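Local coordinates for protein putative NAD dependent dehydrogenase (Micromonospora echinospora, PDB 6NOR) that binds NAD and is thought to act as an NAD-dependent oxidoreductase in the biosynthesis of the antibiotic gentamicin, at residues Thr97-Ala102 against Pro117-Thr122; Gly123-Leu128 against Ala339-Leu344; Trp305-Ile308 against Gly312-His315. All coordinates share one frame; numbering follows the deposited sequence.

Contact 1. Residues Thr97-Ala102 against Pro117-Thr122; sequences THEPIA and PLVLST. With NAD (nicotinamide-adenine-dinucleotide), chain G.
The Glu-Lys-Pro motif of GFO/IDH/MocA oxidoreductases, with a cis peptide bond before Pro117, forms part of the NAD pocket, and His98 grips the chain as it leaves that motif. The ND1 hydrogen of His98 is shared by two successive carbonyls. It reaches Pro117 O at 2.8 Å with an N-H...O angle of 146°, and Leu118 O at 3.3 Å, the latter from above the carbonyl plane. Both oxygens lie near the plane of the imidazole, whose NE2 is bonded to Thr93 O. A flat ring with a nitrogen on each flank suits this place, since bonds at both resist its rotation. Its CE1 lies 3.1 Å from O3D of the NAD nicotinamide ribose, while Pro117 CD is 3.9 Å from O2D of that sugar. Farther along, Val119 CG1 packs 3.9 Å from Glu99 CB. Glu99 bends at chi2 (-83°), which carries its carboxylate away from the valine and leaves the methylenes to make the apolar touch. The contact joins the start of helix 98-107 to the loop between strand 111-114 and helix 122-134; Val119 also rests on Ala125 and Leu128 of that helix, and Leu118 on Trp200 of helix 199-209.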
loop_
_atom_site.group_PDB
_atom_site.type_symbol
_atom_site.label_atom_id
_atom_site.label_comp_id
_atom_site.label_asym_id
_atom_site.label_seq_id
_atom_site.Cartn_x
_atom_site.Cartn_y
_atom_site.Cartn_z
ATOM N N THR A 97 -18.898 -20.935 -30.187
ATOM C CA THR A 97 -20.115 -20.572 -30.896
ATOM C C THR A 97 -20.027 -19.164 -31.499
ATOM O O THR A 97 -20.853 -18.793 -32.314
ATOM C CB THR A 97 -21.354 -20.663 -29.973
ATOM O OG1 THR A 97 -21.270 -19.662 -28.957
ATOM C CG2 THR A 97 -21.452 -22.040 -29.315
ATOM N N HIS A 98 -19.020 -18.382 -31.121
ATOM C CA HIS A 98 -18.907 -17.004 -31.615
ATOM C C HIS A 98 -18.868 -16.877 -33.132
ATOM O O HIS A 98 -19.577 -16.056 -33.708
ATOM C CB HIS A 98 -17.648 -16.327 -31.052
ATOM C CG HIS A 98 -17.736 -16.024 -29.599
ATOM N ND1 HIS A 98 -16.691 -15.478 -28.888
ATOM C CD2 HIS A 98 -18.741 -16.201 -28.714
ATOM C CE1 HIS A 98 -17.051 -15.332 -27.630
ATOM N NE2 HIS A 98 -18.293 -15.762 -27.500
ATOM N N GLU A 99 -18.030 -17.661 -33.786
ATOM C CA GLU A 99 -17.898 -17.521 -35.237
ATOM C C GLU A 99 -19.196 -17.839 -36.021
ATOM O O GLU A 99 -19.586 -17.045 -36.854
ATOM C CB GLU A 99 -16.740 -18.381 -35.752
ATOM C CG GLU A 99 -16.230 -17.973 -37.136
ATOM C CD GLU A 99 -17.056 -18.562 -38.266
ATOM O OE1 GLU A 99 -17.582 -19.681 -38.088
ATOM O OE2 GLU A 99 -17.191 -17.904 -39.324
ATOM N N PRO A 100 -19.851 -18.993 -35.774
ATOM C CA PRO A 100 -21.096 -19.226 -36.521
ATOM C C PRO A 100 -22.157 -18.152 -36.258
ATOM O O PRO A 100 -22.804 -17.661 -37.184
ATOM C CB PRO A 100 -21.597 -20.573 -35.995
ATOM C CG PRO A 100 -20.454 -21.178 -35.267
ATOM C CD PRO A 100 -19.522 -20.111 -34.864
ATOM N N ILE A 101 -22.327 -17.794 -34.993
ATOM C CA ILE A 101 -23.360 -16.847 -34.620
ATOM C C ILE A 101 -23.072 -15.466 -35.201
ATOM O O ILE A 101 -23.956 -14.837 -35.774
ATOM C CB ILE A 101 -23.513 -16.777 -33.088
ATOM C CG1 ILE A 101 -24.181 -18.055 -32.579
ATOM C CG2 ILE A 101 -24.351 -15.591 -32.676
ATOM C CD1 ILE A 101 -24.322 -18.113 -31.055
ATOM N N ALA A 102 -21.835 -15.001 -35.083
ATOM C CA ALA A 102 -21.488 -13.690 -35.631
ATOM C C ALA A 102 -21.530 -13.676 -37.139
ATOM O O ALA A 102 -21.816 -12.645 -37.726
ATOM C CB ALA A 102 -20.110 -13.249 -35.159
ATOM N N PRO A 117 -13.132 -14.437 -26.358
ATOM C CA PRO A 117 -12.226 -14.137 -27.467
ATOM C C PRO A 117 -13.027 -14.038 -28.749
ATOM O O PRO A 117 -14.000 -14.774 -28.878
ATOM C CB PRO A 117 -11.274 -15.341 -27.486
ATOM C CG PRO A 117 -12.088 -16.460 -26.957
ATOM C CD PRO A 117 -13.075 -15.858 -25.975
ATOM N N LEU A 118 -12.659 -13.134 -29.650
ATOM C CA LEU A 118 -13.455 -12.899 -30.856
ATOM C C LEU A 118 -13.801 -14.237 -31.503
ATOM O O LEU A 118 -14.951 -14.635 -31.515
ATOM C CB LEU A 118 -12.709 -11.994 -31.845
ATOM C CG LEU A 118 -13.505 -11.643 -33.103
ATOM C CD1 LEU A 118 -14.778 -10.994 -32.697
ATOM C CD2 LEU A 118 -12.742 -10.728 -34.069
ATOM N N VAL A 119 -12.782 -14.931 -31.990
ATOM C CA VAL A 119 -12.898 -16.264 -32.550
ATOM C C VAL A 119 -11.672 -17.065 -32.128
ATOM O O VAL A 119 -10.831 -16.567 -31.402
ATOM C CB VAL A 119 -12.963 -16.227 -34.064
ATOM C CG1 VAL A 119 -14.306 -15.639 -34.529
ATOM C CG2 VAL A 119 -11.799 -15.427 -34.579
ATOM N N LEU A 120 -11.549 -18.302 -32.595
ATOM C CA LEU A 120 -10.460 -19.144 -32.114
ATOM C C LEU A 120 -9.394 -19.445 -33.162
ATOM O O LEU A 120 -8.565 -20.316 -32.963
ATOM C CB LEU A 120 -11.030 -20.448 -31.561
ATOM C CG LEU A 120 -12.025 -20.204 -30.419
ATOM C CD1 LEU A 120 -12.832 -21.469 -30.124
ATOM C CD2 LEU A 120 -11.296 -19.663 -29.168
ATOM N N SER A 121 -9.404 -18.726 -34.271
ATOM C CA SER A 121 -8.360 -18.899 -35.271
ATOM C C SER A 121 -8.144 -17.600 -36.027
ATOM O O SER A 121 -9.044 -16.772 -36.133
ATOM C CB SER A 121 -8.704 -20.042 -36.225
ATOM O OG SER A 121 -9.731 -19.670 -37.129
ATOM N N THR A 122 -6.928 -17.401 -36.507
ATOM C CA THR A 122 -6.584 -16.186 -37.228
ATOM C C THR A 122 -7.416 -16.043 -38.498
ATOM O O THR A 122 -7.887 -14.957 -38.815
ATOM C CB THR A 122 -5.096 -16.168 -37.566
ATOM O OG1 THR A 122 -4.361 -16.109 -36.341
ATOM C CG2 THR A 122 -4.740 -14.960 -38.427
HETATM P PA NAD G . -22.060 -18.326 -19.284
HETATM O O1A NAD G . -21.854 -19.858 -19.222
HETATM O O2A NAD G . -22.362 -17.712 -17.970
HETATM O O5B NAD G . -23.245 -18.008 -20.262
HETATM C C5B NAD G . -23.248 -18.607 -21.546
HETATM C C4B NAD G . -24.709 -18.496 -22.056
HETATM O O4B NAD G . -24.781 -18.752 -23.331
HETATM C C3B NAD G . -25.548 -19.552 -21.374
HETATM O O3B NAD G . -26.690 -18.958 -20.919
HETATM C C2B NAD G . -25.863 -20.576 -22.498
HETATM O O2B NAD G . -27.176 -21.187 -22.223
HETATM C C1B NAD G . -25.939 -19.825 -23.521
HETATM N N9A NAD G . -25.647 -20.506 -24.769
HETATM C C8A NAD G . -24.806 -21.528 -25.026
HETATM N N7A NAD G . -24.853 -21.775 -26.358
HETATM C C5A NAD G . -25.713 -20.919 -26.912
HETATM C C6A NAD G . -26.137 -20.746 -28.196
HETATM N N6A NAD G . -25.746 -21.459 -29.307
HETATM N N1A NAD G . -27.008 -19.791 -28.488
HETATM C C2A NAD G . -27.504 -18.996 -27.508
HETATM N N3A NAD G . -27.089 -19.175 -26.231
HETATM C C4A NAD G . -26.196 -20.125 -25.933
HETATM O O3 NAD G . -20.767 -17.720 -19.892
HETATM P PN NAD G . -20.257 -16.213 -19.810
HETATM O O1N NAD G . -21.342 -15.189 -19.883
HETATM O O2N NAD G . -19.417 -16.029 -18.558
HETATM O O5D NAD G . -19.327 -16.022 -21.067
HETATM C C5D NAD G . -19.878 -15.791 -22.350
HETATM C C4D NAD G . -18.842 -15.049 -23.218
HETATM O O4D NAD G . -18.452 -13.928 -22.681
HETATM C C3D NAD G . -17.546 -15.902 -23.360
HETATM O O3D NAD G . -17.102 -15.792 -24.590
HETATM C C2D NAD G . -16.584 -15.289 -22.320
HETATM O O2D NAD G . -15.175 -15.547 -22.734
HETATM C C1D NAD G . -16.880 -14.020 -22.343
HETATM N N1N NAD G . -16.618 -13.370 -21.094
HETATM C C2N NAD G . -16.068 -12.093 -21.115
HETATM C C3N NAD G . -15.790 -11.409 -19.930
HETATM C C7N NAD G . -15.161 -10.010 -20.041
HETATM O O7N NAD G . -14.828 -9.431 -19.074
HETATM N N7N NAD G . -14.958 -9.439 -21.328
HETATM C C4N NAD G . -16.039 -11.980 -18.702
HETATM C C5N NAD G . -16.601 -13.257 -18.672
HETATM C C6N NAD G . -16.886 -13.952 -19.879
#

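Contact 2. Residues Gly123-Leu128 against Ala339-Leu344; sequences GHARQL and AVVETL
Ala125 turns its methyl toward Val341, and the two side chains meet across the helix pair with Ala125 CB 4.4 Å from Val341 CG2. The backbones are closest at these same residues, whose CA atoms are 7.7 Å apart; a residue as small as alanine suits so near an approach. The valine has chi1 173°, which sets CG1 anti to the backbone N and sends CG2, the other branch, to the alanine. Both residues are buried, and Val341 is also covered by Trp200 of helix 199-209. Helix 122-134 is the connecting helix of a beta-alpha-beta crossover in the Rossmann fold, running between the parallel strands 111-114 and 139-141. Helix 334-353 comes from the far end of the chain, so this contact brings the C-terminal part of the protein back against the nucleotide-binding domain. Toward the surface the apolar touch gives way to charge. Arg126, extended from CG to NE, carries NH2 to 4.0 Å from Glu342 OE1, a long salt bridge. The side chains cross at about a right angle with the guanidinium and carboxylate planes 41° apart, so the groups do not pair flat. Because Arg126 is exposed, solvent would probably screen their attraction. Glu342 holds CG between its backbone N and carbonyl carbon (chi1 42°), a setting uncommon in helices. On the helix's buried flank, Thr343 OG1 donates to Ala339 O at 2.9 Å, and Thr343 N reaches the same oxygen at 3.2 Å from the opposite face of the carbonyl plane. Threonine suits this position: the hydroxyl is satisfied within its own helix, while the side chain packs against Ile215 and Val218 of strand 215-223.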
loop_
_atom_site.group_PDB
_atom_site.type_symbol
_atom_site.label_atom_id
_atom_site.label_comp_id
_atom_site.label_asym_id
_atom_site.label_seq_id
_atom_site.Cartn_x
_atom_site.Cartn_y
_atom_site.Cartn_z
ATOM N N GLY A 123 -7.613 -17.151 -39.204
ATOM C CA GLY A 123 -8.442 -17.159 -40.400
ATOM C C GLY A 123 -9.845 -16.642 -40.172
ATOM O O GLY A 123 -10.315 -15.743 -40.862
ATOM N N HIS A 124 -10.510 -17.206 -39.180
ATOM C CA HIS A 124 -11.856 -16.788 -38.817
ATOM C C HIS A 124 -11.928 -15.313 -38.493
ATOM O O HIS A 124 -12.907 -14.666 -38.799
ATOM C CB HIS A 124 -12.353 -17.580 -37.623
ATOM C CG HIS A 124 -12.662 -19.004 -37.936
ATOM N ND1 HIS A 124 -12.855 -19.957 -36.960
ATOM C CD2 HIS A 124 -12.802 -19.641 -39.119
ATOM C CE1 HIS A 124 -13.108 -21.120 -37.532
ATOM N NE2 HIS A 124 -13.075 -20.956 -38.840
ATOM N N ALA A 125 -10.880 -14.780 -37.884
ATOM C CA ALA A 125 -10.907 -13.386 -37.460
ATOM C C ALA A 125 -10.775 -12.480 -38.659
ATOM O O ALA A 125 -11.514 -11.521 -38.786
ATOM C CB ALA A 125 -9.793 -13.089 -36.443
ATOM N N ARG A 126 -9.827 -12.777 -39.532
ATOM C CA ARG A 126 -9.667 -11.986 -40.743
ATOM C C ARG A 126 -10.911 -12.062 -41.631
ATOM O O ARG A 126 -11.302 -11.076 -42.236
ATOM C CB ARG A 126 -8.436 -12.437 -41.535
ATOM C CG ARG A 126 -7.139 -12.213 -40.820
ATOM C CD ARG A 126 -5.976 -12.624 -41.693
ATOM N NE ARG A 126 -4.675 -12.287 -41.132
ATOM C CZ ARG A 126 -3.974 -11.205 -41.447
ATOM N NH1 ARG A 126 -4.460 -10.319 -42.299
ATOM N NH2 ARG A 126 -2.792 -11.001 -40.888
ATOM N N GLN A 127 -11.537 -13.232 -41.684
ATOM C CA GLN A 127 -12.683 -13.450 -42.565
ATOM C C GLN A 127 -13.960 -12.850 -42.026
ATOM O O GLN A 127 -14.780 -12.331 -42.781
ATOM C CB GLN A 127 -12.847 -14.947 -42.825
ATOM C CG GLN A 127 -11.671 -15.450 -43.642
ATOM C CD GLN A 127 -11.546 -16.942 -43.658
ATOM O OE1 GLN A 127 -12.533 -17.654 -43.642
ATOM N NE2 GLN A 127 -10.326 -17.424 -43.707
ATOM N N LEU A 128 -14.132 -12.907 -40.719
ATOM C CA LEU A 128 -15.250 -12.227 -40.087
ATOM C C LEU A 128 -15.128 -10.717 -40.286
ATOM O O LEU A 128 -16.087 -10.028 -40.614
ATOM C CB LEU A 128 -15.278 -12.549 -38.617
ATOM C CG LEU A 128 -16.606 -12.669 -37.901
ATOM C CD1 LEU A 128 -17.554 -13.512 -38.697
ATOM C CD2 LEU A 128 -16.338 -13.311 -36.549
ATOM N N ALA A 339 -4.597 -9.163 -34.264
ATOM C CA ALA A 339 -3.265 -9.212 -33.703
ATOM C C ALA A 339 -3.245 -10.051 -32.417
ATOM O O ALA A 339 -2.319 -10.814 -32.189
ATOM C CB ALA A 339 -2.747 -7.813 -33.449
ATOM N N VAL A 340 -4.277 -9.925 -31.588
ATOM C CA VAL A 340 -4.338 -10.704 -30.352
ATOM C C VAL A 340 -4.496 -12.189 -30.658
ATOM O O VAL A 340 -3.834 -13.024 -30.056
ATOM C CB VAL A 340 -5.496 -10.254 -29.441
ATOM C CG1 VAL A 340 -5.664 -11.210 -28.298
ATOM C CG2 VAL A 340 -5.263 -8.849 -28.929
ATOM N N VAL A 341 -5.379 -12.519 -31.601
ATOM C CA VAL A 341 -5.632 -13.918 -31.923
ATOM C C VAL A 341 -4.353 -14.626 -32.408
ATOM O O VAL A 341 -4.095 -15.763 -32.034
ATOM C CB VAL A 341 -6.756 -14.075 -32.991
ATOM C CG1 VAL A 341 -6.870 -15.509 -33.433
ATOM C CG2 VAL A 341 -8.102 -13.610 -32.437
ATOM N N GLU A 342 -3.543 -13.964 -33.219
ATOM C CA GLU A 342 -2.359 -14.650 -33.712
ATOM C C GLU A 342 -1.266 -14.727 -32.657
ATOM O O GLU A 342 -0.497 -15.687 -32.638
ATOM C CB GLU A 342 -1.817 -14.009 -34.990
ATOM C CG GLU A 342 -1.786 -12.524 -35.029
ATOM C CD GLU A 342 -1.854 -12.002 -36.457
ATOM O OE1 GLU A 342 -2.415 -12.709 -37.320
ATOM O OE2 GLU A 342 -1.337 -10.895 -36.724
ATOM N N THR A 343 -1.216 -13.750 -31.761
ATOM C CA THR A 343 -0.309 -13.854 -30.638
ATOM C C THR A 343 -0.643 -15.072 -29.794
ATOM O O THR A 343 0.242 -15.840 -29.447
ATOM C CB THR A 343 -0.333 -12.620 -29.754
ATOM O OG1 THR A 343 -0.003 -11.465 -30.537
ATOM C CG2 THR A 343 0.725 -12.782 -28.668
ATOM N N LEU A 344 -1.923 -15.281 -29.503
ATOM C CA LEU A 344 -2.316 -16.435 -28.691
ATOM C C LEU A 344 -2.056 -17.755 -29.400
ATOM O O LEU A 344 -1.685 -18.745 -28.762
ATOM C CB LEU A 344 -3.796 -16.370 -28.308
ATOM C CG LEU A 344 -4.268 -15.234 -27.397
ATOM C CD1 LEU A 344 -5.753 -15.382 -27.110
ATOM C CD2 LEU A 344 -3.478 -15.236 -26.119
#

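Contact 3. Residues Trp305-Ile308 against Gly312-His315; sequences WEWI and GYVH. With NAD (nicotinamide-adenine-dinucleotide), chain G.
Ile308 supplies the main bump of this contact: its CG2 methyl sits in the notch between Tyr313 and Val314, 3.9 Å from both CB and CD2 of Tyr313 and 4.2 Å from Val314 CG2. The isoleucine and tyrosine side chains cross at about a right angle. With CG2 anti to its backbone N, Ile308 has its other branch, CG1, directed over the centre of the Trp307 ring, 3.5 Å above the plane. A beta-branched residue suits this spot because its two arms serve two neighbours at once. The indole in turn leans obliquely on the tyrosine, Trp307 CZ3 lying 3.9 Å from Tyr313 CE2, and its other contacts include Phe34 and Val38 of helix 34-44. The backbone joins the two helices through a short turn. Helix 307-310 ends in a Schellman motif at Gly312, whose positive phi (97°) would press a CB against the preceding carbonyl oxygen, and the same glycine is the N-cap of helix 313-326. The weak bond from Tyr313 N to Ile308 O, 3.3 Å, is the six-to-one bond of this motif. Tyr313 stands at the head of helix 313-326, and its OH donates to O7N of the NAD carboxamide at 2.5 Å, the acceptor lying in the plane of the phenol ring. A phenylalanine here would keep the apolar flank but remove the hydroxyl, and O7N would probably lose this donor, with the carboxamide freer to turn. Met35 and Asn144 also touch the tyrosine side chain, while Glu306 makes a salt bridge to Arg309 of the second subunit.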
loop_
_atom_site.group_PDB
_atom_site.type_symbol
_atom_site.label_atom_id
_atom_site.label_comp_id
_atom_site.label_asym_id
_atom_site.label_seq_id
_atom_site.Cartn_x
_atom_site.Cartn_y
_atom_site.Cartn_z
ATOM N N TRP A 305 -15.670 -1.043 -5.723
ATOM C CA TRP A 305 -16.803 -0.151 -5.974
ATOM C C TRP A 305 -16.961 -0.016 -7.485
ATOM O O TRP A 305 -15.983 -0.088 -8.209
ATOM C CB TRP A 305 -16.606 1.223 -5.306
ATOM C CG TRP A 305 -15.317 1.901 -5.669
ATOM C CD1 TRP A 305 -14.090 1.682 -5.104
ATOM C CD2 TRP A 305 -15.127 2.935 -6.646
ATOM N NE1 TRP A 305 -13.145 2.494 -5.696
ATOM C CE2 TRP A 305 -13.761 3.267 -6.646
ATOM C CE3 TRP A 305 -15.987 3.598 -7.533
ATOM C CZ2 TRP A 305 -13.228 4.233 -7.495
ATOM C CZ3 TRP A 305 -15.459 4.548 -8.385
ATOM C CH2 TRP A 305 -14.093 4.857 -8.359
ATOM N N GLU A 306 -18.200 0.162 -7.940
ATOM C CA GLU A 306 -18.551 0.286 -9.352
ATOM C C GLU A 306 -17.779 -0.655 -10.270
ATOM O O GLU A 306 -17.129 -0.215 -11.217
ATOM C CB GLU A 306 -18.360 1.735 -9.814
ATOM C CG GLU A 306 -19.434 2.683 -9.315
ATOM C CD GLU A 306 -19.401 4.063 -9.971
ATOM O OE1 GLU A 306 -18.357 4.471 -10.519
ATOM O OE2 GLU A 306 -20.438 4.756 -9.926
ATOM N N TRP A 307 -17.870 -1.954 -10.010
ATOM C CA TRP A 307 -17.009 -2.895 -10.705
ATOM C C TRP A 307 -17.270 -2.926 -12.214
ATOM O O TRP A 307 -16.351 -3.113 -12.996
ATOM C CB TRP A 307 -17.129 -4.296 -10.080
ATOM C CG TRP A 307 -18.375 -5.062 -10.356
ATOM C CD1 TRP A 307 -19.509 -5.104 -9.591
ATOM C CD2 TRP A 307 -18.606 -5.943 -11.460
ATOM N NE1 TRP A 307 -20.438 -5.941 -10.168
ATOM C CE2 TRP A 307 -19.905 -6.472 -11.311
ATOM C CE3 TRP A 307 -17.839 -6.330 -12.559
ATOM C CZ2 TRP A 307 -20.459 -7.360 -12.227
ATOM C CZ3 TRP A 307 -18.387 -7.213 -13.468
ATOM C CH2 TRP A 307 -19.690 -7.712 -13.303
ATOM N N ILE A 308 -18.512 -2.691 -12.627
ATOM C CA ILE A 308 -18.844 -2.718 -14.041
ATOM C C ILE A 308 -18.259 -1.532 -14.787
ATOM O O ILE A 308 -17.587 -1.701 -15.792
ATOM C CB ILE A 308 -20.349 -2.749 -14.256
ATOM C CG1 ILE A 308 -20.940 -4.030 -13.661
ATOM C CG2 ILE A 308 -20.659 -2.669 -15.724
ATOM C CD1 ILE A 308 -22.449 -4.197 -13.905
ATOM N N GLY A 312 -14.504 -1.143 -17.344
ATOM C CA GLY A 312 -14.569 -0.616 -18.692
ATOM C C GLY A 312 -15.787 -0.978 -19.542
ATOM O O GLY A 312 -15.865 -0.553 -20.691
ATOM N N TYR A 313 -16.729 -1.752 -19.004
ATOM C CA TYR A 313 -17.854 -2.228 -19.813
ATOM C C TYR A 313 -18.730 -1.087 -20.308
ATOM O O TYR A 313 -19.211 -1.111 -21.440
ATOM C CB TYR A 313 -18.719 -3.206 -19.039
ATOM C CG TYR A 313 -18.009 -4.453 -18.642
ATOM C CD1 TYR A 313 -17.626 -5.383 -19.587
ATOM C CD2 TYR A 313 -17.725 -4.713 -17.311
ATOM C CE1 TYR A 313 -16.969 -6.520 -19.217
ATOM C CE2 TYR A 313 -17.081 -5.842 -16.934
ATOM C CZ TYR A 313 -16.697 -6.743 -17.883
ATOM O OH TYR A 313 -16.054 -7.871 -17.482
ATOM N N VAL A 314 -18.927 -0.094 -19.447
ATOM C CA VAL A 314 -19.779 1.040 -19.750
ATOM C C VAL A 314 -19.182 1.865 -20.901
ATOM O O VAL A 314 -19.865 2.188 -21.855
ATOM C CB VAL A 314 -19.999 1.909 -18.480
ATOM C CG1 VAL A 314 -20.704 3.203 -18.804
ATOM C CG2 VAL A 314 -20.806 1.146 -17.476
ATOM N N HIS A 315 -17.897 2.160 -20.833
ATOM C CA HIS A 315 -17.236 2.952 -21.867
ATOM C C HIS A 315 -17.142 2.217 -23.204
ATOM O O HIS A 315 -17.331 2.808 -24.253
ATOM C CB HIS A 315 -15.845 3.380 -21.400
ATOM C CG HIS A 315 -15.885 4.403 -20.312
ATOM N ND1 HIS A 315 -16.081 4.070 -18.988
ATOM C CD2 HIS A 315 -15.813 5.754 -20.358
ATOM C CE1 HIS A 315 -16.118 5.175 -18.264
ATOM N NE2 HIS A 315 -15.956 6.209 -19.070
HETATM P PA NAD G . -22.060 -18.326 -19.284
HETATM O O1A NAD G . -21.854 -19.858 -19.222
HETATM O O2A NAD G . -22.362 -17.712 -17.970
HETATM O O5B NAD G . -23.245 -18.008 -20.262
HETATM C C5B NAD G . -23.248 -18.607 -21.546
HETATM C C4B NAD G . -24.709 -18.496 -22.056
HETATM O O4B NAD G . -24.781 -18.752 -23.331
HETATM C C3B NAD G . -25.548 -19.552 -21.374
HETATM O O3B NAD G . -26.690 -18.958 -20.919
HETATM C C2B NAD G . -25.863 -20.576 -22.498
HETATM O O2B NAD G . -27.176 -21.187 -22.223
HETATM C C1B NAD G . -25.939 -19.825 -23.521
HETATM N N9A NAD G . -25.647 -20.506 -24.769
HETATM C C8A NAD G . -24.806 -21.528 -25.026
HETATM N N7A NAD G . -24.853 -21.775 -26.358
HETATM C C5A NAD G . -25.713 -20.919 -26.912
HETATM C C6A NAD G . -26.137 -20.746 -28.196
HETATM N N6A NAD G . -25.746 -21.459 -29.307
HETATM N N1A NAD G . -27.008 -19.791 -28.488
HETATM C C2A NAD G . -27.504 -18.996 -27.508
HETATM N N3A NAD G . -27.089 -19.175 -26.231
HETATM C C4A NAD G . -26.196 -20.125 -25.933
HETATM O O3 NAD G . -20.767 -17.720 -19.892
HETATM P PN NAD G . -20.257 -16.213 -19.810
HETATM O O1N NAD G . -21.342 -15.189 -19.883
HETATM O O2N NAD G . -19.417 -16.029 -18.558
HETATM O O5D NAD G . -19.327 -16.022 -21.067
HETATM C C5D NAD G . -19.878 -15.791 -22.350
HETATM C C4D NAD G . -18.842 -15.049 -23.218
HETATM O O4D NAD G . -18.452 -13.928 -22.681
HETATM C C3D NAD G . -17.546 -15.902 -23.360
HETATM O O3D NAD G . -17.102 -15.792 -24.590
HETATM C C2D NAD G . -16.584 -15.289 -22.320
HETATM O O2D NAD G . -15.175 -15.547 -22.734
HETATM C C1D NAD G . -16.880 -14.020 -22.343
HETATM N N1N NAD G . -16.618 -13.370 -21.094
HETATM C C2N NAD G . -16.068 -12.093 -21.115
HETATM C C3N NAD G . -15.790 -11.409 -19.930
HETATM C C7N NAD G . -15.161 -10.010 -20.041
HETATM O O7N NAD G . -14.828 -9.431 -19.074
HETATM N N7N NAD G . -14.958 -9.439 -21.328
HETATM C C4N NAD G . -16.039 -11.980 -18.702
HETATM C C5N NAD G . -16.601 -13.257 -18.672
HETATM C C6N NAD G . -16.886 -13.952 -19.879
#

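Contacts 1 and 3 meet the same NAD from opposite sides of the chain's centre. Their centres are 25 Å apart and their nearest atoms about 11 Å; contact 1 borders the hydroxyls of the nicotinamide ribose, whereas contact 3 holds the carboxamide. Contact 2 lies behind contact 1, with centres 9 Å apart, and the side chain of Val341 is about 12 Å from NAD. These two touch directly: Val119 CG2 packs 3.5 Å from Ala125 N, and Val341 CG1 lies 3.6 Å from Thr122 N, just where helix 122-134 begins. Contacts 2 and 3 do not touch, but their helices 313-326 and 334-353 are consecutive in the chain.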